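PDB 7FBT: chintase from Rhizomucor miehei, which probably hydrolyses chitin, cutting beta-1,4 linkages within the chain, as a TIM-barrel chitinase of glycoside hydrolase family 18. Local coordinates for residues A[5-10]-A[27-32]; A[62-67]-A[102-107]; A[262-267]-A[284-289]. All coordinates share one frame; numbering follows the deposited sequence.

Contact 1 of 3, residues A[5-10]-A[27-32]; sequences SAYVVD and YAFAEP
D10 and Y27 meet because both side chains swing away from their own backbone nitrogens: CG of D10 lies anti to N (chi1 -180°) and CG of Y27 does nearly the same (chi1 -165°). The aspartate is thereby carried across to the far end of the phenol, where Y27 OH donates to D10 OD1 at 2.6 Å. OD1 sits at the ring's edge, in its plane, but the hydroxyl approaches that oxygen from above the carboxylate plane; the two flat groups are turned 77° apart. Further down the same ring, V8 CG2 packs against Y27 CD2 at 3.6 Å, and the valine and tyrosine side chains cross at about a right angle.

The backbones run as neighbouring parallel strands, V8 paired with Y27 and V9 with A28. A28 holds both bonds between them: its N donates to V8 O (2.9 Å) and its O accepts from D10 N (2.7 Å). V9 CA adds a C-H contact to A28 O at 3.3 Å.

On the side of the sheet away from the Y27 ring, the A28 methyl touches the edge of the Y7 ring, 4.0 Å from CD2, and also lies over the centre of the F29 ring. The peptide before F29 is cis, a recurring feature of family 18 barrels. W350, from strand 346-350, covers Y7, V9, A28 and F29 on this inner side, while helix 43-55 packs on Y27 outside. The partner of Y7 OH is N103.

D10 OD1 also accepts from T42 N. OD1 thus accepts from a phenol and a backbone amide, which would probably stabilise a negative charge there, holds the phenol's far end where the first strand ends and would probably make Y27 OH more polarised.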
ATOM      1  N   SER A   5      -0.514  -9.692   4.854  1.00 24.60           N
ATOM      2  CA  SER A   5       0.637  -9.171   4.136  1.00 21.31           C
ATOM      3  C   SER A   5       1.259  -8.037   4.935  1.00 21.16           C
ATOM      4  O   SER A   5       0.561  -7.277   5.605  1.00 20.25           O
ATOM      5  CB  SER A   5       0.259  -8.682   2.728  1.00 18.59           C
ATOM      6  OG  SER A   5      -0.417  -9.697   2.000  1.00 16.96           O
ATOM      7  N   ALA A   6       2.580  -7.933   4.862  1.00 21.31           N
ATOM      8  CA  ALA A   6       3.329  -6.964   5.648  1.00 24.09           C
ATOM      9  C   ALA A   6       4.280  -6.228   4.722  1.00 24.17           C
ATOM     10  O   ALA A   6       5.076  -6.860   4.022  1.00 20.39           O
ATOM     11  CB  ALA A   6       4.101  -7.655   6.774  1.00 22.08           C
ATOM     12  N   TYR A   7       4.196  -4.904   4.705  1.00 21.14           N
ATOM     13  CA  TYR A   7       5.128  -4.118   3.928  1.00 19.73           C
ATOM     14  C   TYR A   7       6.422  -3.992   4.710  1.00 22.58           C
ATOM     15  O   TYR A   7       6.403  -3.822   5.934  1.00 22.44           O
ATOM     16  CB  TYR A   7       4.576  -2.720   3.670  1.00 22.65           C
ATOM     17  CG  TYR A   7       3.752  -2.583   2.424  1.00 21.38           C
ATOM     18  CD1 TYR A   7       2.439  -2.991   2.407  1.00 24.91           C
ATOM     19  CD2 TYR A   7       4.299  -2.093   1.239  1.00 23.30           C
ATOM     20  CE1 TYR A   7       1.685  -2.889   1.262  1.00 29.59           C
ATOM     21  CE2 TYR A   7       3.522  -1.971   0.086  1.00 26.38           C
ATOM     22  CZ  TYR A   7       2.200  -2.363   0.119  1.00 26.42           C
ATOM     23  OH  TYR A   7       1.372  -2.272  -0.992  1.00 22.81           O
ATOM     24  N   VAL A   8       7.542  -4.106   3.999  1.00 17.27           N
ATOM     25  CA  VAL A   8       8.859  -3.736   4.497  1.00 25.91           C
ATOM     26  C   VAL A   8       9.419  -2.697   3.541  1.00 24.43           C
ATOM     27  O   VAL A   8       9.061  -2.672   2.359  1.00 19.75           O
ATOM     28  CB  VAL A   8       9.803  -4.949   4.625  1.00 26.77           C
ATOM     29  CG1 VAL A   8       9.145  -6.041   5.462  1.00 25.80           C
ATOM     30  CG2 VAL A   8      10.186  -5.488   3.253  1.00 22.18           C
ATOM     31  N   VAL A   9      10.277  -1.818   4.058  1.00 20.51           N
ATOM     32  CA  VAL A   9      10.806  -0.702   3.286  1.00 25.05           C
ATOM     33  C   VAL A   9      12.300  -0.895   3.078  1.00 27.89           C
ATOM     34  O   VAL A   9      13.025  -1.327   3.985  1.00 28.09           O
ATOM     35  CB  VAL A   9      10.509   0.661   3.943  1.00 20.88           C
ATOM     36  CG1 VAL A   9       9.009   0.919   3.941  1.00 25.35           C
ATOM     37  CG2 VAL A   9      11.066   0.709   5.359  1.00 27.41           C
ATOM     38  N   ASP A  10      12.752  -0.565   1.872  1.00 23.28           N
ATOM     39  CA  ASP A  10      14.145  -0.765   1.504  1.00 27.01           C
ATOM     40  C   ASP A  10      15.096   0.023   2.402  1.00 29.96           C
ATOM     41  O   ASP A  10      16.206  -0.441   2.688  1.00 30.43           O
ATOM     42  CB  ASP A  10      14.330  -0.372   0.044  1.00 23.05           C
ATOM     43  CG  ASP A  10      15.742  -0.549  -0.421  1.00 32.38           C
ATOM     44  OD1 ASP A  10      16.036  -1.634  -0.968  1.00 30.46           O
ATOM     45  OD2 ASP A  10      16.541   0.394  -0.260  1.00 29.93           O
ATOM     46  N   TYR A  27       7.628  -5.697  -0.670  1.00 21.05           N
ATOM     47  CA  TYR A  27       8.879  -4.951  -0.581  1.00 22.38           C
ATOM     48  C   TYR A  27       8.739  -3.609  -1.295  1.00 19.04           C
ATOM     49  O   TYR A  27       8.521  -3.567  -2.511  1.00 22.85           O
ATOM     50  CB  TYR A  27      10.031  -5.758  -1.182  1.00 20.30           C
ATOM     51  CG  TYR A  27      11.416  -5.243  -0.832  1.00 22.90           C
ATOM     52  CD1 TYR A  27      11.995  -4.193  -1.546  1.00 22.18           C
ATOM     53  CD2 TYR A  27      12.147  -5.804   0.210  1.00 22.94           C
ATOM     54  CE1 TYR A  27      13.266  -3.728  -1.232  1.00 27.23           C
ATOM     55  CE2 TYR A  27      13.412  -5.338   0.531  1.00 26.70           C
ATOM     56  CZ  TYR A  27      13.966  -4.303  -0.192  1.00 31.59           C
ATOM     57  OH  TYR A  27      15.229  -3.842   0.127  1.00 32.22           O
ATOM     58  N   ALA A  28       8.918  -2.525  -0.544  1.00 22.05           N
ATOM     59  CA  ALA A  28       8.725  -1.159  -1.018  1.00 19.24           C
ATOM     60  C   ALA A  28      10.044  -0.406  -0.950  1.00 17.93           C
ATOM     61  O   ALA A  28      10.782  -0.552   0.027  1.00 21.66           O
ATOM     62  CB  ALA A  28       7.684  -0.437  -0.148  1.00 16.53           C
ATOM     63  N   PHE A  29      10.354   0.409  -1.968  1.00 17.50           N
ATOM     64  CA  PHE A  29       9.599   0.546  -3.211  1.00 19.45           C
ATOM     65  C   PHE A  29      10.587   0.436  -4.367  1.00 23.07           C
ATOM     66  O   PHE A  29      11.762   0.769  -4.221  1.00 18.71           O
ATOM     67  CB  PHE A  29       8.883   1.903  -3.331  1.00 22.38           C
ATOM     68  CG  PHE A  29       7.678   2.069  -2.446  1.00 16.00           C
ATOM     69  CD1 PHE A  29       6.487   1.410  -2.729  1.00 23.98           C
ATOM     70  CD2 PHE A  29       7.718   2.936  -1.369  1.00 20.91           C
ATOM     71  CE1 PHE A  29       5.369   1.581  -1.917  1.00 23.53           C
ATOM     72  CE2 PHE A  29       6.606   3.114  -0.561  1.00 19.68           C
ATOM     73  CZ  PHE A  29       5.430   2.436  -0.838  1.00 23.08           C
ATOM     74  N   ALA A  30      10.109  -0.005  -5.520  1.00 19.40           N
ATOM     75  CA  ALA A  30      10.788   0.258  -6.778  1.00 19.88           C
ATOM     76  C   ALA A  30      10.059   1.409  -7.456  1.00 26.00           C
ATOM     77  O   ALA A  30       8.833   1.368  -7.599  1.00 20.68           O
ATOM     78  CB  ALA A  30      10.806  -0.979  -7.675  1.00 26.11           C
ATOM     79  N   GLU A  31      10.805   2.442  -7.852  1.00 22.18           N
ATOM     80  CA  GLU A  31      10.182   3.648  -8.374  1.00 28.16           C
ATOM     81  C   GLU A  31      10.303   3.690  -9.884  1.00 28.63           C
ATOM     82  O   GLU A  31      11.427   3.622 -10.409  1.00 27.47           O
ATOM     83  CB  GLU A  31      10.813   4.887  -7.756  1.00 24.43           C
ATOM     84  CG  GLU A  31      10.597   4.989  -6.259  1.00 26.39           C
ATOM     85  CD  GLU A  31      11.019   6.329  -5.719  1.00 31.92           C
ATOM     86  OE1 GLU A  31      11.956   6.920  -6.286  1.00 29.95           O
ATOM     87  OE2 GLU A  31      10.419   6.785  -4.728  1.00 35.35           O
ATOM     88  N   PRO A  32       9.194   3.794 -10.618  1.00 27.78           N
ATOM     89  CA  PRO A  32       9.286   3.944 -12.078  1.00 26.75           C
ATOM     90  C   PRO A  32       9.869   5.298 -12.452  1.00 31.50           C
ATOM     91  O   PRO A  32       9.440   6.338 -11.944  1.00 27.55           O
ATOM     92  CB  PRO A  32       7.833   3.811 -12.547  1.00 28.40           C
ATOM     93  CG  PRO A  32       7.086   3.240 -11.369  1.00 24.43           C
ATOM     94  CD  PRO A  32       7.803   3.699 -10.154  1.00 28.71           C
TER

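Contact 2 of 3, residues A[62-67]-A[102-107]; sequences LSVGGW and LNLDWE
S63 and N103 are paired on neighbouring strands with their side chains on the same face, and S63 OG donates to N103 OD1 at 2.7 Å, in the plane of the amide carbonyl and on a lone pair. With CG anti to the backbone N (chi1 170°), the asparagine holds that oxygen up toward the serine. Further along, the carboxylate of E107 reaches across to W67: OE1 lies 3.4 Å from W67 CA and 3.6 Å from CE3, in the plane of the indole at its edge. The OD2 of D105 rests 3.6 Å from G66 CA. S63, G65 and G66 form the SxGG signature of family 18, and 102-107 carries the latter part of its DxxDxDxE signature, with N103 at the second aspartate position; E107 then stands where relatives carry the catalytic acid. Parallel strand bonds set the register behind them: N103 N to L62 O, V64 N to N103 O (2.7 Å), D105 N to V64 O, and G66 N to D105 O (2.6 Å). One water bridges W67 O and E107 O. On the opposite face, L62, V64 and L102 lie against helix 81-97 and L104 against helix 124-139. Farther out, N103 also takes Y7 OH on OD1 and gives ND2 to T146, while D272 holds W67 NE1.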
ATOM      1  N   LEU A  62       7.183  -7.347  -5.031  1.00 23.24           N
ATOM      2  CA  LEU A  62       7.842  -6.052  -5.082  1.00 26.08           C
ATOM      3  C   LEU A  62       6.783  -4.986  -5.294  1.00 22.10           C
ATOM      4  O   LEU A  62       5.939  -5.115  -6.185  1.00 21.98           O
ATOM      5  CB  LEU A  62       8.888  -5.990  -6.194  1.00 21.17           C
ATOM      6  CG  LEU A  62       9.574  -4.635  -6.373  1.00 25.18           C
ATOM      7  CD1 LEU A  62      10.472  -4.319  -5.179  1.00 22.95           C
ATOM      8  CD2 LEU A  62      10.371  -4.619  -7.677  1.00 22.05           C
ATOM      9  N   SER A  63       6.807  -3.956  -4.460  1.00 19.38           N
ATOM     10  CA  SER A  63       5.884  -2.844  -4.622  1.00 25.50           C
ATOM     11  C   SER A  63       6.500  -1.801  -5.535  1.00 20.48           C
ATOM     12  O   SER A  63       7.640  -1.379  -5.326  1.00 19.59           O
ATOM     13  CB  SER A  63       5.522  -2.212  -3.284  1.00 18.13           C
ATOM     14  OG  SER A  63       4.412  -1.335  -3.454  1.00 14.43           O
ATOM     15  N   VAL A  64       5.740  -1.379  -6.537  1.00 18.09           N
ATOM     16  CA  VAL A  64       6.216  -0.443  -7.545  1.00 22.83           C
ATOM     17  C   VAL A  64       5.399   0.832  -7.398  1.00 15.91           C
ATOM     18  O   VAL A  64       4.173   0.811  -7.561  1.00 17.29           O
ATOM     19  CB  VAL A  64       6.089  -1.030  -8.958  1.00 23.95           C
ATOM     20  CG1 VAL A  64       6.609  -0.033  -9.999  1.00 22.11           C
ATOM     21  CG2 VAL A  64       6.817  -2.375  -9.045  1.00 23.03           C
ATOM     22  N   GLY A  65       6.069   1.934  -7.068  1.00 16.67           N
ATOM     23  CA  GLY A  65       5.395   3.213  -6.952  1.00 18.16           C
ATOM     24  C   GLY A  65       5.657   3.863  -5.612  1.00 21.65           C
ATOM     25  O   GLY A  65       6.815   4.100  -5.261  1.00 22.21           O
ATOM     26  N   GLY A  66       4.595   4.145  -4.855  1.00 21.17           N
ATOM     27  CA  GLY A  66       4.714   4.757  -3.546  1.00 17.62           C
ATOM     28  C   GLY A  66       4.514   6.261  -3.606  1.00 22.20           C
ATOM     29  O   GLY A  66       4.350   6.868  -4.669  1.00 20.98           O
ATOM     30  N   TRP A  67       4.562   6.871  -2.423  1.00 23.72           N
ATOM     31  CA  TRP A  67       4.183   8.277  -2.296  1.00 25.96           C
ATOM     32  C   TRP A  67       5.070   9.177  -3.161  1.00 24.73           C
ATOM     33  O   TRP A  67       4.569  10.048  -3.885  1.00 18.84           O
ATOM     34  CB  TRP A  67       4.229   8.691  -0.821  1.00 27.57           C
ATOM     35  CG  TRP A  67       4.110  10.160  -0.609  1.00 28.10           C
ATOM     36  CD1 TRP A  67       5.111  11.024  -0.282  1.00 25.27           C
ATOM     37  CD2 TRP A  67       2.919  10.947  -0.719  1.00 30.22           C
ATOM     38  NE1 TRP A  67       4.622  12.302  -0.188  1.00 31.58           N
ATOM     39  CE2 TRP A  67       3.278  12.283  -0.450  1.00 32.51           C
ATOM     40  CE3 TRP A  67       1.588  10.652  -1.022  1.00 33.73           C
ATOM     41  CZ2 TRP A  67       2.350  13.323  -0.465  1.00 36.33           C
ATOM     42  CZ3 TRP A  67       0.667  11.683  -1.032  1.00 38.96           C
ATOM     43  CH2 TRP A  67       1.054  13.006  -0.759  1.00 36.83           C
ATOM     44  N   LEU A 102       3.833  -8.728  -7.992  1.00 26.43           N
ATOM     45  CA  LEU A 102       4.093  -7.304  -8.121  1.00 28.01           C
ATOM     46  C   LEU A 102       2.921  -6.571  -7.503  1.00 20.28           C
ATOM     47  O   LEU A 102       1.763  -6.936  -7.739  1.00 19.28           O
ATOM     48  CB  LEU A 102       4.267  -6.870  -9.585  1.00 28.19           C
ATOM     49  CG  LEU A 102       5.560  -7.217 -10.315  1.00 29.84           C
ATOM     50  CD1 LEU A 102       5.426  -6.803 -11.775  1.00 34.35           C
ATOM     51  CD2 LEU A 102       6.752  -6.533  -9.652  1.00 25.34           C
ATOM     52  N   ASN A 103       3.223  -5.569  -6.687  1.00 26.38           N
ATOM     53  CA  ASN A 103       2.232  -4.730  -6.027  1.00 16.82           C
ATOM     54  C   ASN A 103       2.382  -3.321  -6.576  1.00 23.91           C
ATOM     55  O   ASN A 103       3.432  -2.698  -6.401  1.00 23.77           O
ATOM     56  CB  ASN A 103       2.435  -4.748  -4.512  1.00 18.96           C
ATOM     57  CG  ASN A 103       1.602  -3.723  -3.802  1.00 23.57           C
ATOM     58  OD1 ASN A 103       2.128  -2.693  -3.370  1.00 19.84           O
ATOM     59  ND2 ASN A 103       0.304  -3.996  -3.645  1.00 17.85           N
ATOM     60  N   LEU A 104       1.344  -2.820  -7.244  1.00 22.20           N
ATOM     61  CA  LEU A 104       1.405  -1.525  -7.911  1.00 22.83           C
ATOM     62  C   LEU A 104       0.789  -0.465  -7.004  1.00 21.25           C
ATOM     63  O   LEU A 104      -0.391  -0.549  -6.657  1.00 23.91           O
ATOM     64  CB  LEU A 104       0.693  -1.574  -9.264  1.00 25.39           C
ATOM     65  CG  LEU A 104       1.525  -1.894 -10.515  1.00 29.15           C
ATOM     66  CD1 LEU A 104       2.513  -0.774 -10.845  1.00 27.08           C
ATOM     67  CD2 LEU A 104       2.271  -3.220 -10.363  1.00 30.14           C
ATOM     68  N   ASP A 105       1.583   0.537  -6.646  1.00 21.09           N
ATOM     69  CA  ASP A 105       1.210   1.559  -5.664  1.00 13.57           C
ATOM     70  C   ASP A 105       1.339   2.940  -6.312  1.00 21.46           C
ATOM     71  O   ASP A 105       2.251   3.721  -6.001  1.00 21.74           O
ATOM     72  CB  ASP A 105       2.096   1.422  -4.424  1.00 20.37           C
ATOM     73  CG  ASP A 105       1.648   2.303  -3.282  1.00 26.73           C
ATOM     74  OD1 ASP A 105       0.592   2.965  -3.402  1.00 18.15           O
ATOM     75  OD2 ASP A 105       2.363   2.334  -2.264  1.00 20.46           O
ATOM     76  N   TRP A 106       0.430   3.234  -7.232  1.00 24.71           N
ATOM     77  CA  TRP A 106       0.318   4.556  -7.841  1.00 24.06           C
ATOM     78  C   TRP A 106      -0.571   5.431  -6.966  1.00 23.18           C
ATOM     79  O   TRP A 106      -1.730   5.090  -6.708  1.00 19.80           O
ATOM     80  CB  TRP A 106      -0.248   4.431  -9.256  1.00 23.40           C
ATOM     81  CG  TRP A 106      -0.471   5.729 -10.001  1.00 29.34           C
ATOM     82  CD1 TRP A 106      -0.281   7.004  -9.540  1.00 24.20           C
ATOM     83  CD2 TRP A 106      -0.940   5.860 -11.346  1.00 28.07           C
ATOM     84  NE1 TRP A 106      -0.603   7.917 -10.521  1.00 29.15           N
ATOM     85  CE2 TRP A 106      -1.008   7.237 -11.638  1.00 27.62           C
ATOM     86  CE3 TRP A 106      -1.300   4.942 -12.337  1.00 39.56           C
ATOM     87  CZ2 TRP A 106      -1.422   7.716 -12.879  1.00 38.60           C
ATOM     88  CZ3 TRP A 106      -1.714   5.422 -13.566  1.00 41.46           C
ATOM     89  CH2 TRP A 106      -1.764   6.794 -13.826  1.00 43.82           C
ATOM     90  N   GLU A 107      -0.036   6.566  -6.525  1.00 25.46           N
ATOM     91  CA  GLU A 107      -0.749   7.474  -5.633  1.00 24.26           C
ATOM     92  C   GLU A 107      -0.786   8.869  -6.259  1.00 30.27           C
ATOM     93  O   GLU A 107       0.098   9.689  -5.995  1.00 25.39           O
ATOM     94  CB  GLU A 107      -0.090   7.487  -4.248  1.00 25.26           C
ATOM     95  CG  GLU A 107       0.129   6.090  -3.688  1.00 31.24           C
ATOM     96  CD  GLU A 107       0.774   6.082  -2.321  1.00 30.10           C
ATOM     97  OE1 GLU A 107       1.048   7.170  -1.774  1.00 33.87           O
ATOM     98  OE2 GLU A 107       0.986   4.975  -1.783  1.00 23.90           O
TER
HETATM   99  O   HOH W   1       2.115  10.767  -4.779  1.00 20.59           O

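Contact 3 of 3, residues A[262-267]-A[284-289]; sequences KGDSTD and QYIWRT
D264 lies against one face of the Y285 ring and points OD2 toward I286 and T289. Its CB stands over that face of the phenol, 4.1 Å from the ring centroid, a CH-pi contact, and its backbone N sits over the same ring. The side chain bends back between N and the carbonyl carbon (chi1 55°), which sends OD2 onward past the ring. There it is gripped from both faces of the carboxylate plane: I286 N comes on the syn side at 3.0 Å and T289 OG1 on the anti side at 2.7 Å. OD1 is held from within the 262-267 loop, by T266 OG1 and by T266 N in an Asx turn, both on one face. D264 N donates to Q284 O at 2.8 Å, and G263 CA approaches Y285 CE1 at 3.4 Å, with G263 C over the ring face. The contact ties a loop of the region between strand 228-238 and strand 284-286 to that strand and to the start of helix 287-292. D267 OD2 receives both G263 N and G283 N, pinning the loop's other side. With four donors round its two oxygens the D264 carboxylate is probably well stabilised as an anion, although Q284 O, 2.8 Å from OD1 and also an acceptor, works against that.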
ATOM      1  N   LYS A 262       5.630  18.241  14.189  1.00 41.95           N
ATOM      2  CA  LYS A 262       6.526  17.102  14.049  1.00 43.56           C
ATOM      3  C   LYS A 262       6.052  15.919  14.882  1.00 44.49           C
ATOM      4  O   LYS A 262       5.521  16.085  15.984  1.00 41.23           O
ATOM      5  CB  LYS A 262       7.944  17.497  14.467  1.00 38.08           C
ATOM      6  CG  LYS A 262       8.923  16.328  14.616  1.00 46.48           C
ATOM      7  CD  LYS A 262      10.273  16.790  15.140  1.00 44.45           C
ATOM      8  CE  LYS A 262      11.278  15.652  15.146  1.00 46.95           C
ATOM      9  NZ  LYS A 262      11.672  15.283  13.751  1.00 48.12           N
ATOM     10  N   GLY A 263       6.248  14.717  14.351  1.00 42.80           N
ATOM     11  CA  GLY A 263       5.949  13.520  15.111  1.00 35.11           C
ATOM     12  C   GLY A 263       7.056  13.154  16.079  1.00 39.37           C
ATOM     13  O   GLY A 263       7.522  13.996  16.852  1.00 45.86           O
ATOM     14  N   ASP A 264       7.492  11.897  16.033  1.00 29.34           N
ATOM     15  CA  ASP A 264       8.579  11.422  16.882  1.00 41.29           C
ATOM     16  C   ASP A 264       9.937  11.524  16.188  1.00 48.08           C
ATOM     17  O   ASP A 264      10.132  12.382  15.321  1.00 49.01           O
ATOM     18  CB  ASP A 264       8.294   9.987  17.324  1.00 39.73           C
ATOM     19  CG  ASP A 264       8.048   9.057  16.154  1.00 48.70           C
ATOM     20  OD1 ASP A 264       8.295   9.459  14.993  1.00 39.79           O
ATOM     21  OD2 ASP A 264       7.640   7.901  16.396  1.00 42.23           O
ATOM     22  N   SER A 265      10.884  10.654  16.556  1.00 46.41           N
ATOM     23  CA  SER A 265      12.242  10.790  16.034  1.00 51.52           C
ATOM     24  C   SER A 265      12.356  10.376  14.569  1.00 50.81           C
ATOM     25  O   SER A 265      13.288  10.813  13.887  1.00 36.23           O
ATOM     26  CB  SER A 265      13.223   9.975  16.882  1.00 58.69           C
ATOM     27  OG  SER A 265      13.075   8.586  16.650  1.00 60.02           O
ATOM     28  N   THR A 266      11.441   9.541  14.070  1.00 53.14           N
ATOM     29  CA  THR A 266      11.441   9.196  12.653  1.00 44.22           C
ATOM     30  C   THR A 266      10.759  10.232  11.775  1.00 44.39           C
ATOM     31  O   THR A 266      10.912  10.174  10.552  1.00 48.84           O
ATOM     32  CB  THR A 266      10.781   7.830  12.415  1.00 48.29           C
ATOM     33  OG1 THR A 266       9.372   7.901  12.704  1.00 42.43           O
ATOM     34  CG2 THR A 266      11.482   6.708  13.179  1.00 48.86           C
ATOM     35  N   ASP A 267      10.014  11.174  12.347  1.00 39.26           N
ATOM     36  CA  ASP A 267       9.362  12.178  11.512  1.00 36.24           C
ATOM     37  C   ASP A 267      10.383  13.268  11.207  1.00 46.70           C
ATOM     38  O   ASP A 267      10.532  14.247  11.941  1.00 42.52           O
ATOM     39  CB  ASP A 267       8.115  12.735  12.187  1.00 37.63           C
ATOM     40  CG  ASP A 267       7.325  13.640  11.273  1.00 40.35           C
ATOM     41  OD1 ASP A 267       7.531  13.563  10.042  1.00 45.30           O
ATOM     42  OD2 ASP A 267       6.488  14.410  11.771  1.00 37.01           O
ATOM     43  N   GLN A 284       4.228  11.760  12.208  1.00 42.81           N
ATOM     44  CA  GLN A 284       4.207  10.329  12.467  1.00 40.16           C
ATOM     45  C   GLN A 284       4.781   9.983  13.837  1.00 37.32           C
ATOM     46  O   GLN A 284       5.799  10.530  14.265  1.00 37.68           O
ATOM     47  CB  GLN A 284       4.990   9.596  11.377  1.00 43.91           C
ATOM     48  CG  GLN A 284       4.498   8.196  11.089  1.00 44.21           C
ATOM     49  CD  GLN A 284       5.340   7.487  10.045  1.00 45.75           C
ATOM     50  OE1 GLN A 284       4.922   7.336   8.899  1.00 39.61           O
ATOM     51  NE2 GLN A 284       6.529   7.044  10.437  1.00 40.46           N
ATOM     52  N   TYR A 285       4.092   9.075  14.524  1.00 38.83           N
ATOM     53  CA  TYR A 285       4.562   8.353  15.701  1.00 40.07           C
ATOM     54  C   TYR A 285       4.427   6.875  15.389  1.00 33.69           C
ATOM     55  O   TYR A 285       3.308   6.363  15.302  1.00 38.47           O
ATOM     56  CB  TYR A 285       3.745   8.702  16.947  1.00 43.77           C
ATOM     57  CG  TYR A 285       4.128   9.986  17.624  1.00 41.15           C
ATOM     58  CD1 TYR A 285       3.743  11.203  17.101  1.00 46.62           C
ATOM     59  CD2 TYR A 285       4.803   9.976  18.836  1.00 41.84           C
ATOM     60  CE1 TYR A 285       4.089  12.380  17.723  1.00 52.98           C
ATOM     61  CE2 TYR A 285       5.132  11.150  19.478  1.00 44.35           C
ATOM     62  CZ  TYR A 285       4.765  12.354  18.914  1.00 52.14           C
ATOM     63  OH  TYR A 285       5.081  13.547  19.521  1.00 49.86           O
ATOM     64  N   ILE A 286       5.549   6.186  15.213  1.00 28.55           N
ATOM     65  CA  ILE A 286       5.443   4.757  14.988  1.00 39.04           C
ATOM     66  C   ILE A 286       5.086   4.064  16.299  1.00 41.72           C
ATOM     67  O   ILE A 286       5.248   4.618  17.392  1.00 40.63           O
ATOM     68  CB  ILE A 286       6.732   4.187  14.375  1.00 33.46           C
ATOM     69  CG1 ILE A 286       7.878   4.203  15.385  1.00 37.28           C
ATOM     70  CG2 ILE A 286       7.099   4.956  13.103  1.00 38.07           C
ATOM     71  CD1 ILE A 286       8.930   3.153  15.102  1.00 39.32           C
ATOM     72  N   TRP A 287       4.566   2.837  16.179  1.00 40.26           N
ATOM     73  CA  TRP A 287       4.054   2.132  17.353  1.00 43.97           C
ATOM     74  C   TRP A 287       5.110   2.002  18.437  1.00 46.43           C
ATOM     75  O   TRP A 287       4.778   1.916  19.622  1.00 45.55           O
ATOM     76  CB  TRP A 287       3.550   0.742  16.966  1.00 44.39           C
ATOM     77  CG  TRP A 287       3.390  -0.168  18.158  1.00 40.58           C
ATOM     78  CD1 TRP A 287       4.153  -1.256  18.472  1.00 40.32           C
ATOM     79  CD2 TRP A 287       2.420  -0.044  19.204  1.00 40.00           C
ATOM     80  NE1 TRP A 287       3.709  -1.823  19.643  1.00 43.83           N
ATOM     81  CE2 TRP A 287       2.649  -1.097  20.113  1.00 41.58           C
ATOM     82  CE3 TRP A 287       1.378   0.853  19.459  1.00 45.98           C
ATOM     83  CZ2 TRP A 287       1.873  -1.278  21.258  1.00 43.32           C
ATOM     84  CZ3 TRP A 287       0.609   0.673  20.600  1.00 44.80           C
ATOM     85  CH2 TRP A 287       0.860  -0.386  21.481  1.00 43.56           C
ATOM     86  N   ARG A 288       6.380   2.004  18.051  1.00 43.34           N
ATOM     87  CA  ARG A 288       7.453   1.726  18.995  1.00 43.81           C
ATOM     88  C   ARG A 288       7.664   2.896  19.947  1.00 45.56           C
ATOM     89  O   ARG A 288       7.933   2.699  21.139  1.00 49.86           O
ATOM     90  CB  ARG A 288       8.707   1.414  18.200  1.00 51.24           C
ATOM     91  CG  ARG A 288       9.634   0.453  18.824  1.00 48.72           C
ATOM     92  CD  ARG A 288      10.485  -0.107  17.715  1.00 55.17           C
ATOM     93  NE  ARG A 288      11.640   0.721  17.382  1.00 61.84           N
ATOM     94  CZ  ARG A 288      12.024   0.988  16.139  1.00 62.78           C
ATOM     95  NH1 ARG A 288      11.344   0.483  15.118  1.00 56.51           N
ATOM     96  NH2 ARG A 288      13.090   1.745  15.915  1.00 63.79           N
ATOM     97  N   THR A 289       7.524   4.121  19.437  1.00 43.37           N
ATOM     98  CA  THR A 289       7.545   5.296  20.298  1.00 49.19           C
ATOM     99  C   THR A 289       6.366   5.277  21.269  1.00 51.48           C
ATOM    100  O   THR A 289       6.527   5.536  22.465  1.00 52.41           O
ATOM    101  CB  THR A 289       7.523   6.568  19.448  1.00 47.45           C
ATOM    102  OG1 THR A 289       8.621   6.549  18.526  1.00 41.46           O
ATOM    103  CG2 THR A 289       7.661   7.789  20.337  1.00 43.34           C
TER

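Contacts 1 and 2 are both buried in the barrel and lie side by side, with centres about 7 Å apart; strands 24-32 and 59-65 are neighbours in the sheet. Y7 OH bonds N103 OD1 and Y27 O accepts from S63 N, while F29 packs on D105, so the two contacts join through a side-chain bond, a backbone bond and ring packing. Contact 3 stands near the periphery, centres about 20 Å from contact 1 and 23 Å from contact 2, partly solvent-exposed, and shares only the sheet with them. The chemistry follows: parallel strand bonds dominate contact 2 and are fewer in contact 1, whereas 262-267 meets 284-289 largely through the carboxylate of D264.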